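Local coordinates for protein cell divisionFtsK/SpoIIIE (Thermomonospora curvata, PDB 4NH0) that is a weakly active FtsK/SpoIIIE-family ATPase of the type VII (ESX) secretion system that exports EsxA and EsxB, and might be its translocase subunit, at residues 306-311 against 471-476; 319-324 against 347-352; 341-346 against 422-427; 359-364 against 592-597. All coordinates share one frame; numbering follows the deposited sequence.

From the N terminus, the chain first lays down 306-311, a strand of the first FtsK domain's sheet, then 319-324, 341-346, 347-352 and 359-364 in turn. Contact 2 closes first, when 347-352 returns to helix 317-329. Contact 3 closes at 422-427, pairing two central strands; its loop crosses that of contact 2. Contact 1 closes at 471-476 and encloses both. Contact 4 closes last, at 592-597, much later in the sequence; it crosses contacts 1 and 3 but follows contact 2 in series. Contacts 1 and 3 join strands of one sheet, contact 2 ties a helix to the loop between strands 337-343 and 359-364, and contact 4 brings the loop after helix 575-583 against the sheet's edge strand.

Contact 1 of 4, residues 306-311 against 471-476; sequences HGLCIG and THLSYR
Y475 takes the crowded position at its first torsion, with CG between its backbone N and carbonyl carbon (chi1 64°), and from there its ring can lie back over G307. L308 has CG anti to its backbone N (chi1 167°). The Y475 ring rests flat on the glycine: G307 CA sits 3.4 Å from the centroid of the Y475 ring, almost straight above its centre, a CH-pi contact. Since G307 carries no side chain, the ring can come down directly on the backbone. L308 points to the face of the sheet away from Y475, and L473 brings its end in to it. The two side chains cross obliquely, with L473 CD1 touching both L308 CB and L308 CD1 at 3.7 Å, while the other branch, L473 CD2, turns to G307 O at 3.4 Å.

Backbone bonds in parallel pairing join the two strands. S474 N donates to H306 O at 2.9 Å, and L308 N donates to Y475 O at 3.1 Å. A CA-H...O contact from R476 CA to L308 O (3.3 Å) continues the line, and L308 goes on to pair with I477. The strand axes are splayed by 43°. R476 directs its guanidinium to D470 in a salt bridge.

Strand 306-310 runs between 473-479 and 452-458 in the mixed sheet, its other edge bonded through G307 and C309 to L454, L456 and S458. L308 is backed by F426, L466 and V490, and Y475 by I295 and L455. G311 then opens the predicted Walker A loop, which leads into helix 317-329.

Contact 2 of 4, residues 319-324 against 347-352; sequences ELLRTL and GATFLG
R322 lays its aliphatic chain across T349, the two side chains sliding past each other in opposite directions. R322 CG lies 4.1 Å from T349 CG2, and the same methyl is 4.0 Å from L321 CB, so one threonine branch fills the angle between two successive residues of helix 317-329. The methyl gets there because T349 CG2 stands anti to its own backbone N, while OG1 swings to the other side and bonds to S318 OG. On the side of its own segment, T349 CG2 also sits over the centre of the F350 ring, 3.9 Å above its plane. The methyl thus lies between the helix and the phenylalanine ring.

Beyond the overlap the arginine bends. Its third torsion (chi3 60°) turns NE out of the extended line, and the guanidinium comes round to the backbone of the turn formed by A348 to L351. R322 NH1 donates to T349 O at 2.6 Å, from well above that carbonyl plane and along a bent path, with an N-H...O angle of 132°. L351 O lies at the guanidinium edge, 3.6 Å from R322 NH1. R322 also makes a cation-pi interaction with F576, and S524 touches the same side chain.

S318 belongs to the predicted ATP site, so T349 ties this loop to the end of the Walker A motif. The arginine meets neutral carbonyls and an aromatic ring here, and these would favour its positive charge. Across the two segments the polar link is one charge-assisted bond, with T349 to S318 a second tie to the same helix.

Contact 3 of 4, residues 341-346 against 422-427; sequences LVDFKG and VLDEFS
V342 and L423 sit in the tight part of this contact, where the segments 341-343 and 422-424 run parallel, 10° apart, and side chains pair in register. V342 N donates to V422 O, and D424 N in turn to V342 O, both at 2.7 Å; F344 N reaches D424 O at 3.3 Å, continuing the ladder past the strand end. On one face V342 CG1 packs on L423 CG (3.8 Å). On the other, L341 CD2 lies beside V422 CG2 at 3.9 Å, both side chains pointing the same way, with D343 and D424 next along the row. Past the strands F344 still packs on E425, its CB 3.9 Å from E425 CB and 3.5 Å from E425 O.

The looser side is K345, partly exposed where the chain leaves the sheet: K345 CG and E425 CG merely brush at 4.1 Å, their side chains crossing. D343 OD1 accepts from K345 N in an Asx turn, which shapes this exit.

The carboxylates of D343 and D424 stand side by side, their planes within 14° of parallel, with D343 OD2 and D424 OD2 4.0 Å apart. D424 has its salt bridge to K317 of the predicted ATP site, and that positive charge probably offsets the crowding of like charges. Hydrophobic strand, D424 and E425 match a Walker B motif, with E425 inferred to be the active-site residue; the ladder thus sets D424 beside K317, with E425 next to it.

Contact 4 of 4, residues 359-364 against 592-597; sequences VSAIIT and QIWLPP
Q592 opens the run, bent at its second torsion, so that its CD turns back toward S360 O. I593 follows with CG1 against S360 OG, while the serine hydroxyl itself makes its hydrogen bond to H591 O just before the segment. S360 is the corner of strand 359-364, and its OG stands anti to its backbone N (chi1 173°), which aims it at I593.

W594 carries most of the contact. Its CB meets A361 CB at 3.6 Å, and its indole reaches along to I363. There I363 CG1 lies over the five-membered ring of W594, 4.0 Å from the centroid and 13° off the normal, a CH-pi contact. I363 CD1 covers the same system nearer its rim, 3.6 Å from W594 CE3. R375 adds a cation-pi interaction to the indole.

The chain then moves off: L595 and P597 pack on R375, and P596 O accepts from R645. The segment is probably part of a linker bound to the first FtsK domain in a manner analogous to EsxB on the third.

Strand 359-364 is the outermost strand of its sheet, bonded on its inner side to 337-343; 592-597 packs on side chains of this edge without adding a strand, beside helix 371-394, whose M376 touches I363 and whose E383 touches I593.

Contact 1 of 4, residues 306-311 against 471-476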
loop_
_atom_site.group_PDB
_atom_site.type_symbol
_atom_site.label_atom_id
_atom_site.label_comp_id
_atom_site.label_asym_id
_atom_site.label_seq_id
_atom_site.Cartn_x
_atom_site.Cartn_y
_atom_site.Cartn_z
ATOM N N HIS A 306 32.245 1.626 -35.594
ATOM C CA HIS A 306 32.283 2.529 -34.450
ATOM C C HIS A 306 33.490 3.459 -34.485
ATOM O O HIS A 306 34.486 3.174 -35.148
ATOM C CB HIS A 306 32.285 1.722 -33.154
ATOM C CG HIS A 306 31.440 0.489 -33.218
ATOM N ND1 HIS A 306 30.072 0.514 -33.060
ATOM C CD2 HIS A 306 31.770 -0.807 -33.432
ATOM C CE1 HIS A 306 29.595 -0.712 -33.171
ATOM N NE2 HIS A 306 30.604 -1.533 -33.396
ATOM N N GLY A 307 33.394 4.571 -33.762
ATOM C CA GLY A 307 34.462 5.551 -33.735
ATOM C C GLY A 307 34.503 6.399 -32.480
ATOM O O GLY A 307 33.612 6.321 -31.633
ATOM N N LEU A 308 35.542 7.220 -32.366
ATOM C CA LEU A 308 35.760 8.035 -31.178
ATOM C C LEU A 308 36.106 9.477 -31.541
ATOM O O LEU A 308 36.816 9.728 -32.513
ATOM C CB LEU A 308 36.870 7.422 -30.319
ATOM C CG LEU A 308 37.471 8.253 -29.186
ATOM C CD1 LEU A 308 37.613 7.418 -27.930
ATOM C CD2 LEU A 308 38.821 8.809 -29.603
ATOM N N CYS A 309 35.598 10.420 -30.751
ATOM C CA CYS A 309 35.873 11.834 -30.971
ATOM C C CYS A 309 36.308 12.526 -29.685
ATOM O O CYS A 309 35.615 12.463 -28.672
ATOM C CB CYS A 309 34.643 12.536 -31.546
ATOM S SG CYS A 309 34.760 14.337 -31.559
ATOM N N ILE A 310 37.458 13.190 -29.733
ATOM C CA ILE A 310 37.971 13.916 -28.579
ATOM C C ILE A 310 38.192 15.382 -28.929
ATOM O O ILE A 310 38.755 15.700 -29.975
ATOM C CB ILE A 310 39.288 13.304 -28.064
ATOM C CG1 ILE A 310 39.063 11.863 -27.609
ATOM C CG2 ILE A 310 39.857 14.129 -26.921
ATOM C CD1 ILE A 310 38.020 11.720 -26.522
ATOM N N GLY A 311 37.736 16.271 -28.054
ATOM C CA GLY A 311 37.908 17.695 -28.258
ATOM C C GLY A 311 37.657 18.479 -26.988
ATOM O O GLY A 311 36.574 18.411 -26.409
ATOM N N THR A 471 40.331 -1.385 -29.894
ATOM C CA THR A 471 40.307 -2.204 -31.099
ATOM C C THR A 471 39.044 -1.951 -31.918
ATOM O O THR A 471 39.099 -1.835 -33.142
ATOM C CB THR A 471 40.392 -3.704 -30.759
ATOM O OG1 THR A 471 41.555 -3.950 -29.959
ATOM C CG2 THR A 471 40.468 -4.539 -32.029
ATOM N N HIS A 472 37.910 -1.855 -31.231
ATOM C CA HIS A 472 36.616 -1.738 -31.894
ATOM C C HIS A 472 36.364 -0.341 -32.454
ATOM O O HIS A 472 35.523 -0.161 -33.335
ATOM C CB HIS A 472 35.496 -2.119 -30.925
ATOM C CG HIS A 472 35.676 -3.466 -30.297
ATOM N ND1 HIS A 472 36.385 -3.655 -29.131
ATOM C CD2 HIS A 472 35.246 -4.692 -30.679
ATOM C CE1 HIS A 472 36.380 -4.938 -28.818
ATOM N NE2 HIS A 472 35.696 -5.589 -29.741
ATOM N N LEU A 473 37.087 0.645 -31.939
ATOM C CA LEU A 473 36.953 2.013 -32.425
ATOM C C LEU A 473 37.790 2.214 -33.682
ATOM O O LEU A 473 38.994 2.438 -33.607
ATOM C CB LEU A 473 37.361 3.008 -31.340
ATOM C CG LEU A 473 36.409 3.048 -30.143
ATOM C CD1 LEU A 473 36.923 3.983 -29.063
ATOM C CD2 LEU A 473 35.018 3.459 -30.591
ATOM N N SER A 474 37.141 2.129 -34.836
ATOM C CA SER A 474 37.839 2.210 -36.112
ATOM C C SER A 474 38.319 3.623 -36.415
ATOM O O SER A 474 39.517 3.900 -36.369
ATOM C CB SER A 474 36.938 1.713 -37.240
ATOM O OG SER A 474 36.362 0.461 -36.912
ATOM N N TYR A 475 37.388 4.516 -36.732
ATOM C CA TYR A 475 37.749 5.890 -37.058
ATOM C C TYR A 475 37.911 6.727 -35.797
ATOM O O TYR A 475 37.257 6.477 -34.787
ATOM C CB TYR A 475 36.709 6.525 -37.988
ATOM C CG TYR A 475 35.321 6.683 -37.400
ATOM C CD1 TYR A 475 34.403 5.643 -37.446
ATOM C CD2 TYR A 475 34.921 7.881 -36.823
ATOM C CE1 TYR A 475 33.134 5.785 -36.926
ATOM C CE2 TYR A 475 33.651 8.031 -36.296
ATOM C CZ TYR A 475 32.763 6.979 -36.350
ATOM O OH TYR A 475 31.499 7.120 -35.829
ATOM N N ARG A 476 38.800 7.712 -35.857
ATOM C CA ARG A 476 39.063 8.571 -34.711
ATOM C C ARG A 476 39.149 10.030 -35.140
ATOM O O ARG A 476 39.982 10.393 -35.969
ATOM C CB ARG A 476 40.355 8.141 -34.009
ATOM C CG ARG A 476 40.274 6.777 -33.340
ATOM C CD ARG A 476 41.563 6.425 -32.620
ATOM N NE ARG A 476 41.528 5.091 -32.032
ATOM C CZ ARG A 476 42.563 4.497 -31.448
ATOM N NH1 ARG A 476 43.733 5.118 -31.363
ATOM N NH2 ARG A 476 42.428 3.278 -30.944
#

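Contact 2 of 4, residues 319-324 against 347-352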
loop_
_atom_site.group_PDB
_atom_site.type_symbol
_atom_site.label_atom_id
_atom_site.label_comp_id
_atom_site.label_asym_id
_atom_site.label_seq_id
_atom_site.Cartn_x
_atom_site.Cartn_y
_atom_site.Cartn_z
ATOM N N GLU A 319 29.526 21.377 -31.660
ATOM C CA GLU A 319 29.048 21.788 -32.975
ATOM C C GLU A 319 29.290 20.711 -34.027
ATOM O O GLU A 319 28.515 20.571 -34.972
ATOM C CB GLU A 319 29.716 23.097 -33.400
ATOM C CG GLU A 319 29.207 23.658 -34.719
ATOM C CD GLU A 319 27.760 24.108 -34.647
ATOM O OE1 GLU A 319 27.263 24.353 -33.527
ATOM O OE2 GLU A 319 27.118 24.218 -35.711
ATOM N N LEU A 320 30.368 19.953 -33.861
ATOM C CA LEU A 320 30.683 18.871 -34.787
ATOM C C LEU A 320 29.639 17.766 -34.710
ATOM O O LEU A 320 29.196 17.247 -35.733
ATOM C CB LEU A 320 32.071 18.298 -34.499
ATOM C CG LEU A 320 32.466 17.096 -35.358
ATOM C CD1 LEU A 320 32.423 17.461 -36.831
ATOM C CD2 LEU A 320 33.840 16.576 -34.974
ATOM N N LEU A 321 29.251 17.411 -33.489
ATOM C CA LEU A 321 28.269 16.357 -33.270
ATOM C C LEU A 321 26.908 16.733 -33.842
ATOM O O LEU A 321 26.181 15.879 -34.344
ATOM C CB LEU A 321 28.147 16.044 -31.779
ATOM C CG LEU A 321 29.402 15.466 -31.122
ATOM C CD1 LEU A 321 29.195 15.277 -29.629
ATOM C CD2 LEU A 321 29.791 14.156 -31.782
ATOM N N ARG A 322 26.566 18.015 -33.763
ATOM C CA ARG A 322 25.322 18.509 -34.337
ATOM C C ARG A 322 25.356 18.395 -35.853
ATOM O O ARG A 322 24.384 17.976 -36.478
ATOM C CB ARG A 322 25.077 19.961 -33.929
ATOM C CG ARG A 322 24.915 20.169 -32.438
ATOM C CD ARG A 322 24.794 21.643 -32.096
ATOM N NE ARG A 322 23.643 22.265 -32.742
ATOM C CZ ARG A 322 22.432 22.341 -32.201
ATOM N NH1 ARG A 322 22.207 21.831 -30.998
ATOM N NH2 ARG A 322 21.444 22.927 -32.862
ATOM N N THR A 323 26.489 18.768 -36.434
ATOM C CA THR A 323 26.657 18.754 -37.881
ATOM C C THR A 323 26.587 17.337 -38.437
ATOM O O THR A 323 25.964 17.101 -39.470
ATOM C CB THR A 323 27.995 19.394 -38.291
ATOM O OG1 THR A 323 28.107 20.691 -37.694
ATOM C CG2 THR A 323 28.084 19.526 -39.800
ATOM N N LEU A 324 27.222 16.397 -37.746
ATOM C CA LEU A 324 27.238 15.007 -38.187
ATOM C C LEU A 324 25.843 14.398 -38.175
ATOM O O LEU A 324 25.432 13.751 -39.136
ATOM C CB LEU A 324 28.175 14.175 -37.312
ATOM C CG LEU A 324 28.230 12.685 -37.654
ATOM C CD1 LEU A 324 28.634 12.487 -39.103
ATOM C CD2 LEU A 324 29.182 11.950 -36.727
ATOM N N GLY A 347 24.791 19.013 -21.164
ATOM C CA GLY A 347 25.103 19.706 -22.398
ATOM C C GLY A 347 23.882 19.862 -23.280
ATOM O O GLY A 347 23.043 18.964 -23.359
ATOM N N ALA A 348 23.776 21.010 -23.940
ATOM C CA ALA A 348 22.669 21.269 -24.849
ATOM C C ALA A 348 23.090 21.008 -26.288
ATOM O O ALA A 348 22.716 21.746 -27.199
ATOM C CB ALA A 348 22.171 22.695 -24.689
ATOM N N THR A 349 23.875 19.953 -26.481
ATOM C CA THR A 349 24.369 19.586 -27.801
ATOM C C THR A 349 23.224 19.236 -28.742
ATOM O O THR A 349 23.164 19.721 -29.870
ATOM C CB THR A 349 25.339 18.392 -27.727
ATOM O OG1 THR A 349 26.424 18.706 -26.845
ATOM C CG2 THR A 349 25.893 18.069 -29.105
ATOM N N PHE A 350 22.309 18.400 -28.267
ATOM C CA PHE A 350 21.217 17.919 -29.100
ATOM C C PHE A 350 19.915 18.661 -28.818
ATOM O O PHE A 350 18.830 18.099 -28.946
ATOM C CB PHE A 350 21.019 16.418 -28.890
ATOM C CG PHE A 350 22.305 15.648 -28.803
ATOM C CD1 PHE A 350 23.016 15.328 -29.946
ATOM C CD2 PHE A 350 22.802 15.245 -27.575
ATOM C CE1 PHE A 350 24.199 14.620 -29.868
ATOM C CE2 PHE A 350 23.984 14.536 -27.490
ATOM C CZ PHE A 350 24.683 14.223 -28.638
ATOM N N LEU A 351 20.029 19.930 -28.439
ATOM C CA LEU A 351 18.853 20.741 -28.151
ATOM C C LEU A 351 18.165 21.180 -29.438
ATOM O O LEU A 351 18.684 22.015 -30.178
ATOM C CB LEU A 351 19.236 21.964 -27.314
ATOM C CG LEU A 351 18.088 22.897 -26.924
ATOM C CD1 LEU A 351 16.986 22.125 -26.218
ATOM C CD2 LEU A 351 18.594 24.032 -26.049
ATOM N N GLY A 352 16.994 20.610 -29.698
ATOM C CA GLY A 352 16.239 20.928 -30.897
ATOM C C GLY A 352 16.078 19.725 -31.804
ATOM O O GLY A 352 15.395 19.791 -32.824
#

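Contact 3 of 4, residues 341-346 against 422-427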
loop_
_atom_site.group_PDB
_atom_site.type_symbol
_atom_site.label_atom_id
_atom_site.label_comp_id
_atom_site.label_asym_id
_atom_site.label_seq_id
_atom_site.Cartn_x
_atom_site.Cartn_y
_atom_site.Cartn_z
ATOM N N LEU A 341 20.710 9.882 -28.878
ATOM C CA LEU A 341 21.618 10.961 -28.518
ATOM C C LEU A 341 21.775 11.066 -27.007
ATOM O O LEU A 341 20.820 11.360 -26.291
ATOM C CB LEU A 341 21.115 12.280 -29.102
ATOM C CG LEU A 341 20.794 12.189 -30.596
ATOM C CD1 LEU A 341 20.224 13.496 -31.119
ATOM C CD2 LEU A 341 22.029 11.784 -31.383
ATOM N N VAL A 342 22.991 10.819 -26.529
ATOM C CA VAL A 342 23.254 10.769 -25.097
ATOM C C VAL A 342 24.357 11.735 -24.674
ATOM O O VAL A 342 25.435 11.758 -25.266
ATOM C CB VAL A 342 23.648 9.346 -24.656
ATOM C CG1 VAL A 342 23.901 9.301 -23.160
ATOM C CG2 VAL A 342 22.569 8.351 -25.048
ATOM N N ASP A 343 24.076 12.532 -23.649
ATOM C CA ASP A 343 25.082 13.398 -23.047
ATOM C C ASP A 343 25.112 13.162 -21.542
ATOM O O ASP A 343 24.098 13.315 -20.864
ATOM C CB ASP A 343 24.793 14.869 -23.355
ATOM C CG ASP A 343 26.002 15.761 -23.133
ATOM O OD1 ASP A 343 26.932 15.345 -22.411
ATOM O OD2 ASP A 343 26.022 16.882 -23.682
ATOM N N PHE A 344 26.277 12.784 -21.025
ATOM C CA PHE A 344 26.416 12.473 -19.606
ATOM C C PHE A 344 26.195 13.703 -18.734
ATOM O O PHE A 344 25.534 13.628 -17.699
ATOM C CB PHE A 344 27.793 11.874 -19.322
ATOM C CG PHE A 344 28.046 11.609 -17.867
ATOM C CD1 PHE A 344 27.388 10.584 -17.212
ATOM C CD2 PHE A 344 28.946 12.383 -17.155
ATOM C CE1 PHE A 344 27.618 10.337 -15.875
ATOM C CE2 PHE A 344 29.180 12.140 -15.816
ATOM C CZ PHE A 344 28.515 11.115 -15.176
ATOM N N LYS A 345 26.752 14.833 -19.156
ATOM C CA LYS A 345 26.576 16.084 -18.431
ATOM C C LYS A 345 25.508 16.942 -19.107
ATOM O O LYS A 345 25.103 16.666 -20.235
ATOM C CB LYS A 345 27.903 16.842 -18.334
ATOM C CG LYS A 345 29.078 15.961 -17.926
ATOM C CD LYS A 345 30.313 16.779 -17.584
ATOM C CE LYS A 345 29.984 17.900 -16.610
ATOM N NZ LYS A 345 31.211 18.580 -16.110
ATOM N N GLY A 346 25.057 17.984 -18.415
ATOM C CA GLY A 346 23.962 18.808 -18.897
ATOM C C GLY A 346 24.275 19.651 -20.119
ATOM O O GLY A 346 24.044 20.859 -20.123
ATOM N N VAL A 422 25.181 8.181 -30.079
ATOM C CA VAL A 422 26.143 9.237 -29.799
ATOM C C VAL A 422 26.196 9.532 -28.305
ATOM O O VAL A 422 25.310 10.192 -27.764
ATOM C CB VAL A 422 25.799 10.526 -30.562
ATOM C CG1 VAL A 422 26.902 11.552 -30.391
ATOM C CG2 VAL A 422 25.577 10.222 -32.032
ATOM N N LEU A 423 27.235 9.038 -27.641
ATOM C CA LEU A 423 27.385 9.242 -26.207
ATOM C C LEU A 423 28.488 10.256 -25.926
ATOM O O LEU A 423 29.670 9.970 -26.118
ATOM C CB LEU A 423 27.685 7.913 -25.505
ATOM C CG LEU A 423 27.310 7.767 -24.027
ATOM C CD1 LEU A 423 27.313 6.302 -23.631
ATOM C CD2 LEU A 423 28.239 8.555 -23.117
ATOM N N ASP A 424 28.096 11.440 -25.470
ATOM C CA ASP A 424 29.053 12.487 -25.142
ATOM C C ASP A 424 29.538 12.337 -23.704
ATOM O O ASP A 424 28.805 11.843 -22.847
ATOM C CB ASP A 424 28.432 13.870 -25.351
ATOM C CG ASP A 424 29.473 14.959 -25.532
ATOM O OD1 ASP A 424 30.643 14.740 -25.157
ATOM O OD2 ASP A 424 29.119 16.038 -26.051
ATOM N N GLU A 425 30.775 12.760 -23.457
ATOM C CA GLU A 425 31.381 12.721 -22.127
ATOM C C GLU A 425 31.391 11.320 -21.525
ATOM O O GLU A 425 31.095 11.143 -20.345
ATOM C CB GLU A 425 30.656 13.681 -21.181
ATOM C CG GLU A 425 30.769 15.138 -21.578
ATOM C CD GLU A 425 32.205 15.603 -21.667
ATOM O OE1 GLU A 425 32.473 16.553 -22.431
ATOM O OE2 GLU A 425 33.067 15.019 -20.976
ATOM N N PHE A 426 31.739 10.328 -22.338
ATOM C CA PHE A 426 31.782 8.949 -21.872
ATOM C C PHE A 426 32.949 8.732 -20.915
ATOM O O PHE A 426 32.962 7.770 -20.148
ATOM C CB PHE A 426 31.888 7.985 -23.052
ATOM C CG PHE A 426 33.262 7.902 -23.648
ATOM C CD1 PHE A 426 33.735 8.905 -24.475
ATOM C CD2 PHE A 426 34.079 6.815 -23.387
ATOM C CE1 PHE A 426 34.998 8.829 -25.024
ATOM C CE2 PHE A 426 35.341 6.733 -23.934
ATOM C CZ PHE A 426 35.801 7.741 -24.754
ATOM N N SER A 427 33.927 9.630 -20.970
ATOM C CA SER A 427 35.103 9.537 -20.113
ATOM C C SER A 427 34.741 9.740 -18.648
ATOM O O SER A 427 35.095 8.927 -17.796
ATOM C CB SER A 427 36.157 10.558 -20.537
ATOM O OG SER A 427 37.284 10.516 -19.681
#

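Contact 4 of 4, residues 359-364 against 592-597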
loop_
_atom_site.group_PDB
_atom_site.type_symbol
_atom_site.label_atom_id
_atom_site.label_comp_id
_atom_site.label_asym_id
_atom_site.label_seq_id
_atom_site.Cartn_x
_atom_site.Cartn_y
_atom_site.Cartn_z
ATOM N N VAL A 359 15.193 10.627 -34.336
ATOM C CA VAL A 359 15.607 10.557 -32.942
ATOM C C VAL A 359 14.641 9.749 -32.087
ATOM O O VAL A 359 13.497 10.149 -31.876
ATOM C CB VAL A 359 15.746 11.959 -32.336
ATOM C CG1 VAL A 359 16.297 11.862 -30.930
ATOM C CG2 VAL A 359 16.649 12.819 -33.203
ATOM N N SER A 360 15.113 8.611 -31.591
ATOM C CA SER A 360 14.312 7.768 -30.716
ATOM C C SER A 360 14.323 8.294 -29.287
ATOM O O SER A 360 13.324 8.196 -28.575
ATOM C CB SER A 360 14.818 6.326 -30.746
ATOM O OG SER A 360 14.142 5.534 -29.787
ATOM N N ALA A 361 15.456 8.855 -28.872
ATOM C CA ALA A 361 15.606 9.338 -27.504
ATOM C C ALA A 361 16.745 10.340 -27.354
ATOM O O ALA A 361 17.819 10.168 -27.928
ATOM C CB ALA A 361 15.822 8.168 -26.562
ATOM N N ILE A 362 16.499 11.388 -26.574
ATOM C CA ILE A 362 17.542 12.336 -26.199
ATOM C C ILE A 362 17.770 12.266 -24.694
ATOM O O ILE A 362 17.032 12.870 -23.915
ATOM C CB ILE A 362 17.185 13.780 -26.597
ATOM C CG1 ILE A 362 16.959 13.878 -28.104
ATOM C CG2 ILE A 362 18.288 14.738 -26.175
ATOM C CD1 ILE A 362 16.590 15.265 -28.577
ATOM N N ILE A 363 18.787 11.516 -24.289
ATOM C CA ILE A 363 19.082 11.334 -22.876
ATOM C C ILE A 363 20.151 12.317 -22.415
ATOM O O ILE A 363 21.344 12.089 -22.610
ATOM C CB ILE A 363 19.544 9.900 -22.581
ATOM C CG1 ILE A 363 18.579 8.894 -23.212
ATOM C CG2 ILE A 363 19.652 9.674 -21.085
ATOM C CD1 ILE A 363 19.015 7.456 -23.064
ATOM N N THR A 364 19.714 13.413 -21.805
ATOM C CA THR A 364 20.630 14.450 -21.351
ATOM C C THR A 364 20.720 14.497 -19.832
ATOM O O THR A 364 19.789 14.091 -19.135
ATOM C CB THR A 364 20.207 15.838 -21.868
ATOM O OG1 THR A 364 21.006 16.847 -21.238
ATOM C CG2 THR A 364 18.742 16.097 -21.555
ATOM N N GLN A 592 10.647 3.286 -29.629
ATOM C CA GLN A 592 11.091 3.855 -28.362
ATOM C C GLN A 592 12.060 2.927 -27.638
ATOM O O GLN A 592 11.704 1.811 -27.265
ATOM C CB GLN A 592 9.891 4.161 -27.465
ATOM C CG GLN A 592 8.928 5.180 -28.048
ATOM C CD GLN A 592 9.552 6.551 -28.200
ATOM O OE1 GLN A 592 10.423 6.939 -27.421
ATOM N NE2 GLN A 592 9.113 7.293 -29.209
ATOM N N ILE A 593 13.288 3.397 -27.448
ATOM C CA ILE A 593 14.292 2.645 -26.706
ATOM C C ILE A 593 14.322 3.128 -25.264
ATOM O O ILE A 593 14.621 2.369 -24.342
ATOM C CB ILE A 593 15.696 2.796 -27.322
ATOM C CG1 ILE A 593 15.620 2.830 -28.850
ATOM C CG2 ILE A 593 16.613 1.680 -26.845
ATOM C CD1 ILE A 593 15.158 1.536 -29.471
ATOM N N TRP A 594 14.000 4.404 -25.082
ATOM C CA TRP A 594 14.033 5.037 -23.771
ATOM C C TRP A 594 12.682 5.659 -23.441
ATOM O O TRP A 594 12.169 6.487 -24.191
ATOM C CB TRP A 594 15.135 6.096 -23.726
ATOM C CG TRP A 594 15.146 6.930 -22.484
ATOM C CD1 TRP A 594 14.467 8.094 -22.272
ATOM C CD2 TRP A 594 15.888 6.675 -21.286
ATOM N NE1 TRP A 594 14.733 8.575 -21.013
ATOM C CE2 TRP A 594 15.604 7.721 -20.389
ATOM C CE3 TRP A 594 16.761 5.660 -20.886
ATOM C CZ2 TRP A 594 16.161 7.781 -19.115
ATOM C CZ3 TRP A 594 17.315 5.723 -19.622
ATOM C CH2 TRP A 594 17.013 6.776 -18.751
ATOM N N LEU A 595 12.112 5.254 -22.312
ATOM C CA LEU A 595 10.811 5.754 -21.889
ATOM C C LEU A 595 10.944 6.665 -20.673
ATOM O O LEU A 595 11.865 6.496 -19.877
ATOM C CB LEU A 595 9.872 4.588 -21.578
ATOM C CG LEU A 595 9.451 3.756 -22.788
ATOM C CD1 LEU A 595 8.482 2.674 -22.370
ATOM C CD2 LEU A 595 8.833 4.645 -23.854
ATOM N N PRO A 596 10.029 7.643 -20.542
ATOM C CA PRO A 596 9.960 8.560 -19.400
ATOM C C PRO A 596 10.170 7.849 -18.066
ATOM O O PRO A 596 9.349 7.022 -17.672
ATOM C CB PRO A 596 8.548 9.131 -19.509
ATOM C CG PRO A 596 8.304 9.170 -20.977
ATOM C CD PRO A 596 9.006 7.965 -21.555
ATOM N N PRO A 597 11.275 8.174 -17.379
ATOM C CA PRO A 597 11.791 7.421 -16.232
ATOM C C PRO A 597 11.127 7.720 -14.890
ATOM O O PRO A 597 11.797 8.220 -13.988
ATOM C CB PRO A 597 13.261 7.839 -16.193
ATOM C CG PRO A 597 13.247 9.234 -16.699
ATOM C CD PRO A 597 12.160 9.296 -17.741
#